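Local coordinates for leucine aminopeptidase (PDB 5GNE), which probably removes N-terminal residues from peptides as a zinc-dependent aminopeptidase of the M28 family, at residues Y58-A61 against E62-I65; Q66-N70 against R71-S75; A295-L298 against T299-K303. All coordinates share one frame; numbering follows the deposited sequence.

Contact 1. Residues Y58-A61 against E62-I65; sequences YLNA and EPYI
Asn60 and Glu62 meet where a short strand gives way to helix 62-65. OD1 of Asn60 accepts the backbone N of Glu62 at 2.8 Å, with the donor in the amide's carbonyl plane and an N-H...O angle of 158°. This side-chain-to-backbone ring is an Asx turn that caps the start of the helix. The torsion of Asn60 (chi1 -169°) swings its amide over to the carbonyl side of the residue, alongside the base of Glu62, and OD1 comes to 3.2 Å from Glu62 CB. One residue on, the Ala61 carbonyl is gripped twice, its O lying 2.7 Å from Tyr64 N and 3.3 Å from Ile65 N, the two donors arriving from opposite faces of its plane. The same O sits at the edge of the Tyr64 ring, in plane. Leu59 approaches that ring crosswise, its CD2 4.2 Å from Tyr64 CE2, while Ala61 CB touches Ile65 CD1.

Further out, Tyr64 OH is hydrogen-bonded to Asn320 and Asn323 of helix 318-323, and Glu62 reaches Lys167 in a salt bridge, although its side chain is poorly ordered. With backbone polar groups buried at this junction, the Asn60 amide and the doubly used Ala61 carbonyl supply acceptors for the backbone N-H groups of Glu62, Tyr64 and Ile65 in the first turn of the helix.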
ATOM      1  N   TYR A  58       1.365   1.834  14.483  1.00 38.65           N
ATOM      2  CA  TYR A  58       0.054   2.124  15.044  1.00 46.52           C
ATOM      3  C   TYR A  58      -0.998   2.335  13.962  1.00 42.49           C
ATOM      4  O   TYR A  58      -0.680   2.592  12.809  1.00 43.68           O
ATOM      5  CB  TYR A  58       0.116   3.365  15.925  1.00 39.46           C
ATOM      6  CG  TYR A  58       0.361   4.645  15.165  1.00 40.05           C
ATOM      7  CD1 TYR A  58       1.640   4.986  14.730  1.00 32.77           C
ATOM      8  CD2 TYR A  58      -0.655   5.538  14.962  1.00 30.69           C
ATOM      9  CE1 TYR A  58       1.871   6.159  14.071  1.00 32.37           C
ATOM     10  CE2 TYR A  58      -0.434   6.734  14.310  1.00 33.30           C
ATOM     11  CZ  TYR A  58       0.820   7.040  13.871  1.00 42.24           C
ATOM     12  OH  TYR A  58       1.022   8.232  13.215  1.00 46.65           O
ATOM     13  N   LEU A  59      -2.256   2.211  14.347  1.00 41.86           N
ATOM     14  CA  LEU A  59      -3.345   2.414  13.408  1.00 36.24           C
ATOM     15  C   LEU A  59      -4.103   3.674  13.796  1.00 33.64           C
ATOM     16  O   LEU A  59      -4.540   3.801  14.925  1.00 34.39           O
ATOM     17  CB  LEU A  59      -4.276   1.209  13.424  1.00 34.99           C
ATOM     18  CG  LEU A  59      -5.493   1.211  12.490  1.00 39.25           C
ATOM     19  CD1 LEU A  59      -5.073   1.153  11.008  1.00 30.04           C
ATOM     20  CD2 LEU A  59      -6.417   0.057  12.866  1.00 35.82           C
ATOM     21  N   ASN A  60      -4.248   4.625  12.892  1.00 37.49           N
ATOM     22  CA  ASN A  60      -5.097   5.750  13.219  1.00 37.14           C
ATOM     23  C   ASN A  60      -6.547   5.355  13.037  1.00 32.13           C
ATOM     24  O   ASN A  60      -6.935   4.927  11.970  1.00 39.33           O
ATOM     25  CB  ASN A  60      -4.775   6.971  12.372  1.00 30.67           C
ATOM     26  CG  ASN A  60      -5.464   8.222  12.896  1.00 35.43           C
ATOM     27  OD1 ASN A  60      -6.669   8.219  13.131  1.00 40.92           O
ATOM     28  ND2 ASN A  60      -4.704   9.278  13.113  1.00 41.49           N
ATOM     29  N   ALA A  61      -7.349   5.534  14.078  1.00 34.99           N
ATOM     30  CA  ALA A  61      -8.733   5.054  14.063  1.00 33.80           C
ATOM     31  C   ALA A  61      -9.684   5.990  13.345  1.00 42.24           C
ATOM     32  O   ALA A  61     -10.792   5.577  12.996  1.00 39.56           O
ATOM     33  CB  ALA A  61      -9.228   4.839  15.449  1.00 36.20           C
ATOM     34  N   GLU A  62      -9.270   7.236  13.132  1.00 31.28           N
ATOM     35  CA  GLU A  62     -10.184   8.228  12.566  1.00 39.86           C
ATOM     36  C   GLU A  62     -10.989   7.777  11.341  1.00 40.15           C
ATOM     37  O   GLU A  62     -12.167   8.077  11.255  1.00 50.89           O
ATOM     38  CB  GLU A  62      -9.440   9.523  12.244  1.00 42.32           C
ATOM     39  CG  GLU A  62     -10.402  10.663  11.975  1.00 77.61           C
ATOM     40  CD  GLU A  62      -9.704  11.994  11.749  1.00109.10           C
ATOM     41  OE1 GLU A  62      -9.497  12.396  10.581  1.00117.59           O
ATOM     42  OE2 GLU A  62      -9.398  12.661  12.757  1.00117.30           O
ATOM     43  N   PRO A  63     -10.372   7.061  10.386  1.00 47.95           N
ATOM     44  CA  PRO A  63     -11.237   6.682   9.264  1.00 40.67           C
ATOM     45  C   PRO A  63     -12.364   5.742   9.677  1.00 37.13           C
ATOM     46  O   PRO A  63     -13.338   5.669   8.966  1.00 45.09           O
ATOM     47  CB  PRO A  63     -10.277   5.960   8.309  1.00 39.99           C
ATOM     48  CG  PRO A  63      -8.934   6.534   8.633  1.00 38.95           C
ATOM     49  CD  PRO A  63      -8.957   6.730  10.118  1.00 36.00           C
ATOM     50  N   TYR A  64     -12.238   5.036  10.794  1.00 33.28           N
ATOM     51  CA  TYR A  64     -13.298   4.124  11.207  1.00 33.74           C
ATOM     52  C   TYR A  64     -14.393   4.806  12.043  1.00 40.22           C
ATOM     53  O   TYR A  64     -15.546   4.357  12.054  1.00 51.24           O
ATOM     54  CB  TYR A  64     -12.714   2.930  11.995  1.00 34.58           C
ATOM     55  CG  TYR A  64     -11.704   2.087  11.216  1.00 44.52           C
ATOM     56  CD1 TYR A  64     -12.115   0.985  10.489  1.00 33.20           C
ATOM     57  CD2 TYR A  64     -10.347   2.418  11.191  1.00 43.78           C
ATOM     58  CE1 TYR A  64     -11.217   0.222   9.800  1.00 36.48           C
ATOM     59  CE2 TYR A  64      -9.427   1.652  10.493  1.00 35.03           C
ATOM     60  CZ  TYR A  64      -9.872   0.554   9.799  1.00 43.82           C
ATOM     61  OH  TYR A  64      -8.978  -0.217   9.084  1.00 52.82           O
ATOM     62  N   ILE A  65     -14.055   5.893  12.726  1.00 33.39           N
ATOM     63  CA  ILE A  65     -14.984   6.498  13.674  1.00 40.14           C
ATOM     64  C   ILE A  65     -15.264   7.985  13.433  1.00 46.64           C
ATOM     65  O   ILE A  65     -16.189   8.544  14.037  1.00 55.95           O
ATOM     66  CB  ILE A  65     -14.479   6.319  15.111  1.00 38.80           C
ATOM     67  CG1 ILE A  65     -13.113   6.974  15.310  1.00 34.76           C
ATOM     68  CG2 ILE A  65     -14.394   4.865  15.451  1.00 32.09           C
ATOM     69  CD1 ILE A  65     -12.626   6.820  16.730  1.00 34.38           C
TER

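Contact 2. Residues Q66-N70 against R71-S75; sequences QQTSN and RFLDS
Thr68 and Leu73 meet through methyl groups across the turn, Thr68 CG2 lying 3.5 Å from Leu73 CD2. The two side chains cross at a slant, and Leu73 also brings its CG to 3.5 Å from Ser69 O. Its other methyl, CD1, approaches Asn70 OD1 at 4.0 Å, so that the isobutyl group rests between the side chains of Thr68 and Asn70. On another side of the turn Ser69 turns its hydroxyl toward Arg71. Its OG lies 3.3 Å from Arg71 CG and near the plane of the guanidinium, at the edge of that group; it also takes a weak bond from Arg71 N, closing a loose ST turn. With chi1 at 65°, Arg71 CG is wedged between its own backbone N and carbonyl carbon, and the chain runs extended from there to NE. It passes beside the neighbouring Phe72: Arg71 CG stands over one face of the phenyl ring, offset toward the rim, and Phe72 CZ in turn covers a face of the guanidinium.

The backbone is tied by two successive 3-10 bonds, Phe72 N to Ser69 O and Leu73 N to Asn70 O, each 3.0 Å long. Arg9 of strand 8-13 is hydrogen-bonded to both Thr68 O and Asn70 OD1, tying the turn to that strand, while Thr68 OG1 is hydrogen-bonded to Ile65 O at the end of helix 62-65. At the far end Asp74 N-caps helix 75-81 by accepting Lys77 N, and Asn70 and Ser75 pack on Ile27 of strand 25-29. The loop thus links helix 62-65 to helix 75-81 while touching the outermost strand 25-29 and, through Arg9, the inner strand 8-13 of the small antiparallel sheet.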
ATOM      1  N   GLN A  66     -14.481   8.608  12.554  1.00 49.69           N
ATOM      2  CA  GLN A  66     -14.752   9.971  12.060  1.00 60.72           C
ATOM      3  C   GLN A  66     -15.280  10.970  13.065  1.00 61.98           C
ATOM      4  O   GLN A  66     -16.407  11.414  12.827  1.00 79.70           O
ATOM      5  CB  GLN A  66     -15.824   9.986  10.946  1.00 74.21           C
ATOM      6  CG  GLN A  66     -15.655   9.083   9.745  1.00 88.54           C
ATOM      7  CD  GLN A  66     -16.465   7.791   9.870  1.00 91.48           C
ATOM      8  OE1 GLN A  66     -16.885   7.401  10.961  1.00 92.36           O
ATOM      9  NE2 GLN A  66     -16.670   7.115   8.745  1.00 91.81           N
ATOM     10  N   GLN A  67     -14.578  11.293  14.158  1.00 59.81           N
ATOM     11  CA  GLN A  67     -14.961  12.453  14.995  1.00 69.90           C
ATOM     12  C   GLN A  67     -16.179  12.112  15.918  1.00 56.81           C
ATOM     13  O   GLN A  67     -16.529  12.878  16.810  1.00 48.49           O
ATOM     14  CB  GLN A  67     -15.252  13.640  14.023  1.00 70.08           C
ATOM     15  CG  GLN A  67     -14.060  13.941  12.955  1.00 77.53           C
ATOM     16  CD  GLN A  67     -12.645  14.090  13.494  1.00 91.22           C
ATOM     17  OE1 GLN A  67     -12.220  15.218  13.787  1.00116.47           O
ATOM     18  NE2 GLN A  67     -12.030  12.963  13.901  1.00 97.94           N
ATOM     19  N   THR A  68     -16.771  10.927  15.749  1.00 43.83           N
ATOM     20  CA  THR A  68     -17.757  10.397  16.689  1.00 38.66           C
ATOM     21  C   THR A  68     -17.201  10.435  18.095  1.00 44.43           C
ATOM     22  O   THR A  68     -16.057   9.998  18.354  1.00 42.69           O
ATOM     23  CB  THR A  68     -18.159   8.971  16.354  1.00 50.54           C
ATOM     24  OG1 THR A  68     -18.692   8.949  15.026  1.00 46.62           O
ATOM     25  CG2 THR A  68     -19.232   8.469  17.328  1.00 37.77           C
ATOM     26  N   SER A  69     -17.998  10.995  18.981  1.00 46.16           N
ATOM     27  CA  SER A  69     -17.654  11.171  20.367  1.00 48.04           C
ATOM     28  C   SER A  69     -17.455   9.833  21.041  1.00 51.19           C
ATOM     29  O   SER A  69     -18.175   8.891  20.734  1.00 53.00           O
ATOM     30  CB  SER A  69     -18.753  11.976  21.049  1.00 47.93           C
ATOM     31  OG  SER A  69     -18.563  11.976  22.443  1.00 70.44           O
ATOM     32  N   ASN A  70     -16.484   9.754  21.952  1.00 45.14           N
ATOM     33  CA  ASN A  70     -16.265   8.534  22.716  1.00 42.67           C
ATOM     34  C   ASN A  70     -17.532   8.037  23.434  1.00 52.25           C
ATOM     35  O   ASN A  70     -17.748   6.842  23.532  1.00 58.39           O
ATOM     36  CB  ASN A  70     -15.119   8.717  23.736  1.00 49.14           C
ATOM     37  CG  ASN A  70     -13.727   8.904  23.069  1.00 49.67           C
ATOM     38  OD1 ASN A  70     -13.453   8.357  22.010  1.00 46.07           O
ATOM     39  ND2 ASN A  70     -12.847   9.636  23.730  1.00 48.68           N
ATOM     40  N   ARG A  71     -18.376   8.943  23.934  1.00 60.40           N
ATOM     41  CA  ARG A  71     -19.592   8.506  24.645  1.00 57.82           C
ATOM     42  C   ARG A  71     -20.468   7.602  23.784  1.00 52.25           C
ATOM     43  O   ARG A  71     -21.211   6.787  24.317  1.00 54.14           O
ATOM     44  CB  ARG A  71     -20.397   9.678  25.213  1.00 55.18           C
ATOM     45  CG  ARG A  71     -21.005  10.647  24.242  1.00 75.92           C
ATOM     46  CD  ARG A  71     -21.227  11.980  24.957  1.00 87.85           C
ATOM     47  NE  ARG A  71     -21.479  13.079  24.031  1.00 88.92           N
ATOM     48  CZ  ARG A  71     -22.640  13.711  23.932  1.00 89.14           C
ATOM     49  NH1 ARG A  71     -23.652  13.379  24.722  1.00 85.38           N
ATOM     50  NH2 ARG A  71     -22.782  14.693  23.058  1.00 97.21           N
ATOM     51  N   PHE A  72     -20.417   7.766  22.465  1.00 46.49           N
ATOM     52  CA  PHE A  72     -21.264   6.956  21.589  1.00 48.92           C
ATOM     53  C   PHE A  72     -20.574   5.750  20.950  1.00 47.97           C
ATOM     54  O   PHE A  72     -21.208   5.022  20.175  1.00 47.09           O
ATOM     55  CB  PHE A  72     -21.863   7.820  20.490  1.00 51.49           C
ATOM     56  CG  PHE A  72     -22.721   8.941  21.005  1.00 57.34           C
ATOM     57  CD1 PHE A  72     -23.493   8.766  22.141  1.00 63.04           C
ATOM     58  CD2 PHE A  72     -22.766  10.168  20.347  1.00 64.30           C
ATOM     59  CE1 PHE A  72     -24.313   9.809  22.625  1.00 71.31           C
ATOM     60  CE2 PHE A  72     -23.576  11.205  20.826  1.00 65.62           C
ATOM     61  CZ  PHE A  72     -24.351  11.015  21.967  1.00 62.52           C
ATOM     62  N   LEU A  73     -19.303   5.524  21.279  1.00 42.88           N
ATOM     63  CA  LEU A  73     -18.559   4.436  20.665  1.00 52.80           C
ATOM     64  C   LEU A  73     -18.586   3.199  21.537  1.00 47.77           C
ATOM     65  O   LEU A  73     -18.459   3.279  22.749  1.00 56.90           O
ATOM     66  CB  LEU A  73     -17.082   4.816  20.412  1.00 42.00           C
ATOM     67  CG  LEU A  73     -16.852   5.929  19.387  1.00 45.69           C
ATOM     68  CD1 LEU A  73     -15.372   6.250  19.254  1.00 40.42           C
ATOM     69  CD2 LEU A  73     -17.428   5.555  18.039  1.00 47.16           C
ATOM     70  N   ASP A  74     -18.742   2.044  20.908  1.00 47.40           N
ATOM     71  CA  ASP A  74     -18.460   0.800  21.593  1.00 38.98           C
ATOM     72  C   ASP A  74     -16.935   0.565  21.463  1.00 44.68           C
ATOM     73  O   ASP A  74     -16.462  -0.146  20.579  1.00 41.89           O
ATOM     74  CB  ASP A  74     -19.289  -0.334  21.006  1.00 44.06           C
ATOM     75  CG  ASP A  74     -19.111  -1.647  21.756  1.00 58.10           C
ATOM     76  OD1 ASP A  74     -18.212  -1.756  22.624  1.00 52.21           O
ATOM     77  OD2 ASP A  74     -19.905  -2.570  21.477  1.00 72.88           O
ATOM     78  N   SER A  75     -16.177   1.227  22.329  1.00 41.35           N
ATOM     79  CA  SER A  75     -14.728   1.201  22.265  1.00 37.70           C
ATOM     80  C   SER A  75     -14.123  -0.191  22.292  1.00 44.31           C
ATOM     81  O   SER A  75     -13.122  -0.438  21.606  1.00 46.99           O
ATOM     82  CB  SER A  75     -14.132   2.005  23.399  1.00 45.26           C
ATOM     83  OG  SER A  75     -14.027   3.343  23.005  1.00 56.63           O
TER

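Contact 3. Residues A295-L298 against T299-K303; sequences AELL and TRYVK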
ATOM      1  N   ALA A 295       1.555 -16.748  -4.969  1.00 54.50           N
ATOM      2  CA  ALA A 295       2.640 -17.733  -4.979  1.00 51.97           C
ATOM      3  C   ALA A 295       2.690 -18.505  -6.307  1.00 47.40           C
ATOM      4  O   ALA A 295       3.756 -18.670  -6.885  1.00 47.09           O
ATOM      5  CB  ALA A 295       2.522 -18.689  -3.795  1.00 41.42           C
ATOM      6  N   GLU A 296       1.551 -18.970  -6.808  1.00 45.40           N
ATOM      7  CA  GLU A 296       1.609 -19.738  -8.046  1.00 55.99           C
ATOM      8  C   GLU A 296       1.865 -18.862  -9.268  1.00 55.21           C
ATOM      9  O   GLU A 296       2.408 -19.340 -10.258  1.00 56.06           O
ATOM     10  CB  GLU A 296       0.298 -20.470  -8.307  1.00 57.49           C
ATOM     11  CG  GLU A 296      -0.419 -20.984  -7.098  1.00 72.10           C
ATOM     12  CD  GLU A 296      -1.772 -21.566  -7.449  1.00 84.53           C
ATOM     13  OE1 GLU A 296      -2.657 -20.819  -7.927  1.00 90.83           O
ATOM     14  OE2 GLU A 296      -1.952 -22.776  -7.243  1.00 90.15           O
ATOM     15  N   LEU A 297       1.538 -17.575  -9.180  1.00 51.04           N
ATOM     16  CA  LEU A 297       1.857 -16.665 -10.269  1.00 46.11           C
ATOM     17  C   LEU A 297       3.370 -16.486 -10.307  1.00 51.37           C
ATOM     18  O   LEU A 297       3.994 -16.522 -11.378  1.00 51.59           O
ATOM     19  CB  LEU A 297       1.133 -15.321 -10.109  1.00 41.57           C
ATOM     20  CG  LEU A 297      -0.417 -15.238 -10.153  1.00 43.21           C
ATOM     21  CD1 LEU A 297      -0.849 -13.837  -9.763  1.00 33.33           C
ATOM     22  CD2 LEU A 297      -1.035 -15.607 -11.493  1.00 41.39           C
ATOM     23  N   LEU A 298       3.966 -16.355  -9.123  1.00 49.90           N
ATOM     24  CA  LEU A 298       5.417 -16.198  -9.034  1.00 44.42           C
ATOM     25  C   LEU A 298       6.149 -17.410  -9.604  1.00 55.46           C
ATOM     26  O   LEU A 298       7.093 -17.281 -10.394  1.00 68.29           O
ATOM     27  CB  LEU A 298       5.840 -15.965  -7.585  1.00 48.20           C
ATOM     28  CG  LEU A 298       5.731 -14.527  -7.053  1.00 46.94           C
ATOM     29  CD1 LEU A 298       6.175 -14.434  -5.603  1.00 50.06           C
ATOM     30  CD2 LEU A 298       6.541 -13.576  -7.922  1.00 38.74           C
ATOM     31  N   THR A 299       5.709 -18.594  -9.214  1.00 50.29           N
ATOM     32  CA  THR A 299       6.339 -19.799  -9.705  1.00 58.84           C
ATOM     33  C   THR A 299       6.073 -20.009 -11.199  1.00 60.40           C
ATOM     34  O   THR A 299       7.013 -20.210 -11.984  1.00 52.13           O
ATOM     35  CB  THR A 299       5.890 -21.015  -8.885  1.00 52.60           C
ATOM     36  OG1 THR A 299       6.472 -20.909  -7.578  1.00 65.78           O
ATOM     37  CG2 THR A 299       6.385 -22.305  -9.524  1.00 51.44           C
ATOM     38  N   ARG A 300       4.805 -19.933 -11.594  1.00 58.13           N
ATOM     39  CA  ARG A 300       4.435 -20.217 -12.974  1.00 60.47           C
ATOM     40  C   ARG A 300       4.927 -19.165 -13.967  1.00 55.69           C
ATOM     41  O   ARG A 300       5.348 -19.510 -15.063  1.00 60.68           O
ATOM     42  CB  ARG A 300       2.923 -20.359 -13.098  1.00 67.48           C
ATOM     43  CG  ARG A 300       2.469 -20.550 -14.518  1.00 77.77           C
ATOM     44  CD  ARG A 300       1.341 -21.543 -14.600  1.00 87.20           C
ATOM     45  NE  ARG A 300       1.164 -21.997 -15.972  1.00 95.36           N
ATOM     46  CZ  ARG A 300       0.248 -22.878 -16.345  1.00105.19           C
ATOM     47  NH1 ARG A 300      -0.578 -23.391 -15.440  1.00103.15           N
ATOM     48  NH2 ARG A 300       0.156 -23.240 -17.623  1.00109.91           N
ATOM     49  N   TYR A 301       4.872 -17.888 -13.604  1.00 53.81           N
ATOM     50  CA  TYR A 301       5.164 -16.837 -14.586  1.00 53.47           C
ATOM     51  C   TYR A 301       6.441 -16.048 -14.319  1.00 55.68           C
ATOM     52  O   TYR A 301       7.248 -15.858 -15.227  1.00 59.19           O
ATOM     53  CB  TYR A 301       3.997 -15.848 -14.688  1.00 52.11           C
ATOM     54  CG  TYR A 301       2.733 -16.424 -15.286  1.00 46.47           C
ATOM     55  CD1 TYR A 301       2.761 -17.047 -16.528  1.00 45.53           C
ATOM     56  CD2 TYR A 301       1.503 -16.293 -14.642  1.00 41.59           C
ATOM     57  CE1 TYR A 301       1.609 -17.560 -17.097  1.00 49.20           C
ATOM     58  CE2 TYR A 301       0.347 -16.802 -15.212  1.00 43.70           C
ATOM     59  CZ  TYR A 301       0.411 -17.429 -16.444  1.00 44.16           C
ATOM     60  OH  TYR A 301      -0.720 -17.941 -17.034  1.00 55.02           O
ATOM     61  N   VAL A 302       6.639 -15.605 -13.079  1.00 51.35           N
ATOM     62  CA  VAL A 302       7.798 -14.783 -12.773  1.00 46.49           C
ATOM     63  C   VAL A 302       9.022 -15.688 -12.635  1.00 59.69           C
ATOM     64  O   VAL A 302      10.165 -15.222 -12.713  1.00 59.45           O
ATOM     65  CB  VAL A 302       7.586 -13.934 -11.513  1.00 51.03           C
ATOM     66  CG1 VAL A 302       8.682 -12.884 -11.386  1.00 44.52           C
ATOM     67  CG2 VAL A 302       6.253 -13.223 -11.590  1.00 51.89           C
ATOM     68  N   LYS A 303       8.760 -16.981 -12.450  1.00 68.12           N
ATOM     69  CA  LYS A 303       9.783 -18.012 -12.232  1.00 70.07           C
ATOM     70  C   LYS A 303      10.785 -17.555 -11.178  1.00 77.19           C
ATOM     71  O   LYS A 303      11.987 -17.482 -11.411  1.00 81.15           O
ATOM     72  CB  LYS A 303      10.474 -18.326 -13.561  1.00 65.79           C
ATOM     73  CG  LYS A 303       9.470 -18.758 -14.656  1.00 74.57           C
ATOM     74  CD  LYS A 303       9.341 -20.268 -14.832  1.00 92.68           C
ATOM     75  CE  LYS A 303       8.847 -20.629 -16.239  1.00 98.25           C
ATOM     76  NZ  LYS A 303       8.163 -21.962 -16.309  1.00 98.96           N
TER
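Leu297 and Tyr301 hold similar first torsions, chi1 -64° and -68°, each placing CG beside its own backbone N. One helical turn apart, Leu297 CD2 comes in at the edge of the ring, 4.1 Å from Tyr301 CD2. One face of that ring is covered by CG of the preceding Arg300, and its OH is hydrogen-bonded to Glu371 of helix 355-373. Leu298 and Val302 run side by side and point the same way, with Leu298 CD2 3.7 Å from Val302 CG2.

Backbone bonds of the ordinary i-to-i+4 kind run from Thr299 N to Ala295 O and from Arg300 N to Glu296 O. The pattern then widens. Leu297 O accepts both Tyr301 N at 2.8 Å and Val302 N at 3.3 Å, the second bond making a pi-type turn just before Lys303 leaves the helix with positive phi. Ala295, Leu298 and Thr299 pack on Val306, and Leu297 lies against Leu364 and Phe368. This is the closing turn of the crossover helix in the beta-alpha-beta unit formed by strand 279-282, helix 288-302 and strand 306-309, within the M28 peptidase domain.

In the fold
Contacts 1 and 2 follow each other along the chain: contact 1 holds helix 62-65 together with the strand before it, and contact 2 is the loop that follows; they touch where Ile65 CD1 lies 3.8 Å from Leu73 CD1, and Arg9 borders both. Contact 1 is buried and rests on a capping amide and a shared carbonyl, whereas contact 2 is a surface turn of 3-10 bonds, small methyl contacts and an arginine laid on a phenylalanine. Contact 3, partly buried, lies across the chain's centre, its own centre about 35 Å from that of contact 1 and about 45 Å from that of contact 2. There apolar i-to-i+4 pairs pack a helix end against the mixed sheet and helix 355-373.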